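Local structure of periplasmic binding protein (Veillonella parvula, 4LJS) at residues A49-S54 with V112-T117; Y137-S142 with Y155-D160. The protein probably binds an iron-chelate or similar metal-containing compound in the periplasm and hands it to a membrane importer, as related periplasmic binding proteins do. All coordinates share one frame; numbering follows the deposited sequence.

Contact 1 (A49-S54 with V112-T117); sequences AMWQNS and VGWKST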
loop_
_atom_site.group_PDB
_atom_site.type_symbol
_atom_site.label_atom_id
_atom_site.label_comp_id
_atom_site.label_asym_id
_atom_site.label_seq_id
_atom_site.Cartn_x
_atom_site.Cartn_y
_atom_site.Cartn_z
ATOM N N ALA A 49 5.586 13.859 3.759
ATOM C CA ALA A 49 5.209 12.490 3.428
ATOM C C ALA A 49 4.357 12.474 2.164
ATOM O O ALA A 49 3.278 13.081 2.114
ATOM C CB ALA A 49 4.466 11.848 4.598
HETATM N N MSE A 50 4.854 11.792 1.138
HETATM C CA MSE A 50 4.150 11.722 -0.139
HETATM C C MSE A 50 3.459 10.373 -0.309
HETATM O O MSE A 50 4.079 9.327 -0.131
HETATM C CB MSE A 50 5.121 11.979 -1.301
HETATM C CG MSE A 50 4.464 12.426 -2.601
HETATM SE SE MSE A 50 3.984 14.329 -2.655
HETATM C CE MSE A 50 5.139 14.858 -1.236
ATOM N N TRP A 51 2.169 10.426 -0.639
ATOM C CA TRP A 51 1.332 9.257 -0.926
ATOM C C TRP A 51 0.901 8.474 0.312
ATOM O O TRP A 51 1.545 8.541 1.364
ATOM C CB TRP A 51 1.951 8.347 -2.003
ATOM C CG TRP A 51 2.563 9.137 -3.120
ATOM C CD1 TRP A 51 3.865 9.088 -3.548
ATOM C CD2 TRP A 51 1.916 10.138 -3.922
ATOM N NE1 TRP A 51 4.056 9.971 -4.582
ATOM C CE2 TRP A 51 2.878 10.630 -4.831
ATOM C CE3 TRP A 51 0.615 10.655 -3.971
ATOM C CZ2 TRP A 51 2.583 11.625 -5.767
ATOM C CZ3 TRP A 51 0.324 11.637 -4.902
ATOM C CH2 TRP A 51 1.306 12.113 -5.788
ATOM N N GLN A 52 -0.204 7.744 0.150
ATOM C CA GLN A 52 -0.916 7.074 1.241
ATOM C C GLN A 52 -0.058 6.228 2.187
ATOM O O GLN A 52 -0.174 6.362 3.407
ATOM C CB GLN A 52 -2.059 6.218 0.677
ATOM C CG GLN A 52 -3.045 5.775 1.735
ATOM C CD GLN A 52 -4.481 6.021 1.329
ATOM O OE1 GLN A 52 -4.786 6.199 0.149
ATOM N NE2 GLN A 52 -5.375 6.036 2.311
ATOM N N ASN A 53 0.781 5.352 1.638
ATOM C CA ASN A 53 1.645 4.515 2.481
ATOM C C ASN A 53 2.552 5.320 3.399
ATOM O O ASN A 53 2.728 4.957 4.556
ATOM C CB ASN A 53 2.474 3.514 1.665
ATOM C CG ASN A 53 3.474 4.190 0.720
ATOM O OD1 ASN A 53 3.258 5.307 0.258
ATOM N ND2 ASN A 53 4.563 3.493 0.420
ATOM N N SER A 54 3.113 6.417 2.892
ATOM C CA SER A 54 3.973 7.269 3.710
ATOM C C SER A 54 3.170 7.863 4.866
ATOM O O SER A 54 3.586 7.806 6.022
ATOM C CB SER A 54 4.578 8.401 2.874
ATOM O OG SER A 54 5.105 7.916 1.650
ATOM N N VAL A 112 9.605 11.323 2.954
ATOM C CA VAL A 112 9.279 9.931 2.673
ATOM C C VAL A 112 8.417 9.860 1.418
ATOM O O VAL A 112 7.375 10.513 1.323
ATOM C CB VAL A 112 8.528 9.285 3.848
ATOM C CG1 VAL A 112 8.241 7.810 3.553
ATOM C CG2 VAL A 112 9.317 9.448 5.149
ATOM N N GLY A 113 8.855 9.082 0.440
ATOM C CA GLY A 113 8.088 8.979 -0.786
ATOM C C GLY A 113 8.439 7.791 -1.654
ATOM O O GLY A 113 8.881 6.747 -1.169
ATOM N N TRP A 114 8.231 7.970 -2.952
ATOM C CA TRP A 114 8.473 6.935 -3.935
ATOM C C TRP A 114 9.705 7.275 -4.767
ATOM O O TRP A 114 10.254 8.379 -4.665
ATOM C CB TRP A 114 7.249 6.780 -4.843
ATOM C CG TRP A 114 6.044 6.244 -4.141
ATOM C CD1 TRP A 114 5.903 6.038 -2.799
ATOM C CD2 TRP A 114 4.802 5.833 -4.743
ATOM N NE1 TRP A 114 4.657 5.530 -2.527
ATOM C CE2 TRP A 114 3.962 5.392 -3.700
ATOM C CE3 TRP A 114 4.327 5.786 -6.060
ATOM C CZ2 TRP A 114 2.666 4.917 -3.932
ATOM C CZ3 TRP A 114 3.042 5.320 -6.289
ATOM C CH2 TRP A 114 2.225 4.890 -5.227
ATOM N N LYS A 115 10.133 6.320 -5.589
ATOM C CA LYS A 115 11.275 6.516 -6.482
ATOM C C LYS A 115 11.140 7.797 -7.310
ATOM O O LYS A 115 12.091 8.571 -7.426
ATOM C CB LYS A 115 11.439 5.301 -7.406
ATOM C CG LYS A 115 12.351 5.512 -8.625
ATOM C CD LYS A 115 12.329 4.272 -9.519
ATOM C CE LYS A 115 11.966 4.607 -10.960
ATOM N NZ LYS A 115 11.527 3.393 -11.719
ATOM N N SER A 116 9.952 8.026 -7.862
ATOM C CA SER A 116 9.705 9.188 -8.716
ATOM C C SER A 116 9.642 10.513 -7.954
ATOM O O SER A 116 9.714 11.579 -8.557
ATOM C CB SER A 116 8.404 9.002 -9.500
ATOM O OG SER A 116 7.294 9.006 -8.609
ATOM N N THR A 117 9.492 10.452 -6.637
ATOM C CA THR A 117 9.369 11.675 -5.846
ATOM C C THR A 117 10.677 12.468 -5.794
ATOM O O THR A 117 10.669 13.698 -5.705
ATOM C CB THR A 117 8.938 11.374 -4.393
ATOM O OG1 THR A 117 7.818 10.483 -4.387
ATOM C CG2 THR A 117 8.564 12.656 -3.660
HETATM O O HOH W 1 6.289 10.713 -6.626
HETATM O O HOH W 2 6.689 5.992 0.765
#
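In both Trp51 and Trp114, CG lies anti to the carbonyl carbon and beside the backbone N (chi1 -41° in Trp51); both residues follow neighbouring parallel strands, and their indoles meet there. The pair is edge-to-face: the CD1 edge of Trp51 stands over one face of Trp114, offset toward the rim, with Trp51 CD1 3.6 Å from Trp114 CD2 and the five-membered ring planes 51° apart. At its own edge the Trp114 ring is pinned as well, since Trp114 NE1 donates to Asn53 OD1 at 3.1 Å in a nearly straight bond. The donor lies tilted from the carbonyl plane of Asn53, and amide and indole planes stand 73° apart. The edge-to-face packing and the hydrogen bond together limit how the indole can rotate. Two waters complete the join. One accepts from Trp51 NE1 at 3.1 Å and also binds Thr117 OG1 and Ser116 OG; the other donates to Ser54 OG and Gly113 O. Thr117 OG1 in turn accepts from Trp114 N at 2.9 Å, tying down the segment after the strand. On the strands themselves, Met50 N donates to Val112 O at 2.8 Å, and Val112 CG1 packs against Ser54. A glycerol, probably from the crystallisation liquor, comes within about 3 Å (nearest atoms) of the Trp114 side chain. Such adjacent parallel strands belong to an alpha/beta domain, whose C-terminal strand ends carry loops that commonly line the binding site in this protein class.

Contact 2 (Y137-S142 with Y155-D160); sequences YIAESS and YKYIRD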
loop_
_atom_site.group_PDB
_atom_site.type_symbol
_atom_site.label_atom_id
_atom_site.label_comp_id
_atom_site.label_asym_id
_atom_site.label_seq_id
_atom_site.Cartn_x
_atom_site.Cartn_y
_atom_site.Cartn_z
ATOM N N TYR A 137 13.698 8.843 2.636
ATOM C CA TYR A 137 13.406 7.419 2.629
ATOM C C TYR A 137 12.451 7.101 1.488
ATOM O O TYR A 137 11.424 7.758 1.328
ATOM C CB TYR A 137 12.825 6.941 3.965
ATOM C CG TYR A 137 12.565 5.454 3.966
ATOM C CD1 TYR A 137 13.614 4.552 4.101
ATOM C CD2 TYR A 137 11.279 4.948 3.804
ATOM C CE1 TYR A 137 13.395 3.184 4.089
ATOM C CE2 TYR A 137 11.047 3.567 3.790
ATOM C CZ TYR A 137 12.111 2.695 3.932
ATOM O OH TYR A 137 11.905 1.328 3.916
ATOM N N ILE A 138 12.808 6.087 0.706
ATOM C CA ILE A 138 12.077 5.729 -0.503
ATOM C C ILE A 138 11.469 4.324 -0.383
ATOM O O ILE A 138 12.156 3.379 0.010
ATOM C CB ILE A 138 13.026 5.809 -1.722
ATOM C CG1 ILE A 138 13.438 7.266 -1.951
ATOM C CG2 ILE A 138 12.380 5.220 -2.974
ATOM C CD1 ILE A 138 14.565 7.446 -2.949
ATOM N N ALA A 139 10.182 4.189 -0.700
ATOM C CA ALA A 139 9.530 2.874 -0.679
ATOM C C ALA A 139 10.156 1.933 -1.706
ATOM O O ALA A 139 10.138 2.214 -2.906
ATOM C CB ALA A 139 8.050 3.010 -0.947
ATOM N N GLU A 140 10.698 0.814 -1.241
ATOM C CA GLU A 140 11.290 -0.162 -2.152
ATOM C C GLU A 140 10.285 -0.705 -3.181
ATOM O O GLU A 140 10.650 -1.001 -4.314
ATOM C CB GLU A 140 11.932 -1.318 -1.379
ATOM C CG GLU A 140 12.665 -2.289 -2.278
ATOM C CD GLU A 140 13.134 -3.534 -1.548
ATOM O OE1 GLU A 140 12.828 -3.675 -0.342
ATOM O OE2 GLU A 140 13.807 -4.371 -2.192
ATOM N N SER A 141 9.019 -0.821 -2.796
ATOM C CA SER A 141 8.015 -1.354 -3.718
ATOM C C SER A 141 7.600 -0.362 -4.807
ATOM O O SER A 141 6.782 -0.692 -5.674
ATOM C CB SER A 141 6.783 -1.825 -2.957
ATOM O OG SER A 141 6.103 -0.727 -2.381
ATOM N N SER A 142 8.158 0.848 -4.770
ATOM C CA SER A 142 7.901 1.833 -5.816
ATOM C C SER A 142 8.997 1.881 -6.901
ATOM O O SER A 142 8.946 2.725 -7.796
ATOM C CB SER A 142 7.733 3.221 -5.201
ATOM O OG SER A 142 8.980 3.732 -4.759
ATOM N N TYR A 155 6.664 -5.210 4.764
ATOM C CA TYR A 155 7.091 -5.450 6.142
ATOM C C TYR A 155 8.351 -4.653 6.485
ATOM O O TYR A 155 8.414 -4.007 7.528
ATOM C CB TYR A 155 7.339 -6.941 6.390
ATOM C CG TYR A 155 6.088 -7.788 6.328
ATOM C CD1 TYR A 155 4.847 -7.240 6.613
ATOM C CD2 TYR A 155 6.148 -9.139 5.992
ATOM C CE1 TYR A 155 3.698 -8.007 6.561
ATOM C CE2 TYR A 155 4.997 -9.917 5.933
ATOM C CZ TYR A 155 3.772 -9.340 6.219
ATOM O OH TYR A 155 2.611 -10.085 6.170
ATOM N N LYS A 156 9.349 -4.708 5.605
ATOM C CA LYS A 156 10.607 -4.014 5.841
ATOM C C LYS A 156 10.361 -2.510 5.881
ATOM O O LYS A 156 10.962 -1.791 6.680
ATOM C CB LYS A 156 11.632 -4.345 4.750
ATOM C CG LYS A 156 12.815 -3.362 4.716
ATOM C CD LYS A 156 13.898 -3.765 3.707
ATOM C CE LYS A 156 14.987 -2.691 3.579
ATOM N NZ LYS A 156 14.517 -1.454 2.873
ATOM N N TYR A 157 9.467 -2.053 5.010
ATOM C CA TYR A 157 9.103 -0.647 4.924
ATOM C C TYR A 157 8.604 -0.184 6.284
ATOM O O TYR A 157 9.069 0.816 6.829
ATOM C CB TYR A 157 8.009 -0.478 3.873
ATOM C CG TYR A 157 7.473 0.928 3.689
ATOM C CD1 TYR A 157 8.134 1.841 2.872
ATOM C CD2 TYR A 157 6.285 1.330 4.298
ATOM C CE1 TYR A 157 7.639 3.114 2.674
ATOM C CE2 TYR A 157 5.778 2.610 4.108
ATOM C CZ TYR A 157 6.464 3.501 3.296
ATOM O OH TYR A 157 5.982 4.777 3.091
ATOM N N ILE A 158 7.673 -0.947 6.842
ATOM C CA ILE A 158 7.106 -0.630 8.148
ATOM C C ILE A 158 8.190 -0.672 9.226
ATOM O O ILE A 158 8.261 0.200 10.092
ATOM C CB ILE A 158 5.956 -1.600 8.478
ATOM C CG1 ILE A 158 4.803 -1.373 7.494
ATOM C CG2 ILE A 158 5.480 -1.418 9.905
ATOM C CD1 ILE A 158 3.682 -2.363 7.600
ATOM N N ARG A 159 9.056 -1.675 9.135
ATOM C CA ARG A 159 10.124 -1.859 10.100
ATOM C C ARG A 159 11.140 -0.708 10.042
ATOM O O ARG A 159 11.605 -0.228 11.081
ATOM C CB ARG A 159 10.796 -3.206 9.838
ATOM C CG ARG A 159 11.804 -3.631 10.869
ATOM C CD ARG A 159 12.255 -5.070 10.613
ATOM N NE ARG A 159 11.289 -6.059 11.094
ATOM C CZ ARG A 159 10.691 -6.970 10.329
ATOM N NH1 ARG A 159 10.948 -7.024 9.029
ATOM N NH2 ARG A 159 9.840 -7.837 10.868
ATOM N N ASP A 160 11.479 -0.263 8.833
ATOM C CA ASP A 160 12.409 0.856 8.652
ATOM C C ASP A 160 11.859 2.146 9.259
ATOM O O ASP A 160 12.561 2.862 9.971
ATOM C CB ASP A 160 12.696 1.093 7.170
ATOM C CG ASP A 160 13.617 0.051 6.577
ATOM O OD1 ASP A 160 14.330 -0.626 7.350
ATOM O OD2 ASP A 160 13.636 -0.082 5.331
#
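Asp160 OD2 is gripped by two donors, one from each side of the contact: Tyr137 OH at 2.6 Å and, from its own helix, Lys156 NZ at 2.9 Å in a salt bridge. Asp160 OD2 receives the phenol on its anti lone pair, away from the other carboxylate oxygen, whereas the ammonium meets it nearly along its C-O axis. Ring and carboxylate planes stand 81° apart, and Asp160 CB also rests against the phenol, 3.4 Å from Tyr137 OH. Tyr137 CG lies anti to the backbone N (chi1 -178°), and its side chain leaves the strand toward the helix. The lysine would be expected to stabilise the charge of this buried carboxylate. Glu140 OE1 adds a second negative group 4.3 Å from Lys156 NZ, beyond salt-bridge range. Beside the polar cluster the packing is apolar. Tyr157 CD1 comes to the edge of the Tyr137 ring, near its plane, at 3.5 Å from Tyr137 CE2; the two rings are oblique, with planes at 44°. Ala139 CB sits 3.6 Å from Tyr157 CE1, so one tyrosine of the helix touches both Tyr137 and Ala139. Ser142 N and Ser142 OG both donate to Ala139 O. Helix 151-164 thus packs on the outermost strand 135-138 of the parallel sheet, with Tyr157 reaching helix 52-60, strand 19-29 touching Tyr137 and Asp160, and helix 168-188 packing against Tyr155, Ile158 and Arg159.

Overall arrangement
Contacts 1 and 2 follow one another along the chain, their centres about 10 Å apart, and share one parallel sheet in which strands 110-113 and 135-138 are neighbours. Ala139 N probably donates to Gly113 O at 2.9 Å, and Lys115 N to Ser142 OG at 3.0 Å, so the segments 112-117 and 137-142 are joined by a backbone pair and by a backbone-to-side-chain pair. Tyr157 OH also packs 3.3 Å from both Ser54 CA and Asn53 ND2, linking helix 151-164 to helix 52-60. Ser116 OG and Ser142 O each hydrogen-bond glycerol, probably from the crystallisation liquor; such molecules often mark pockets, and both contacts may border one.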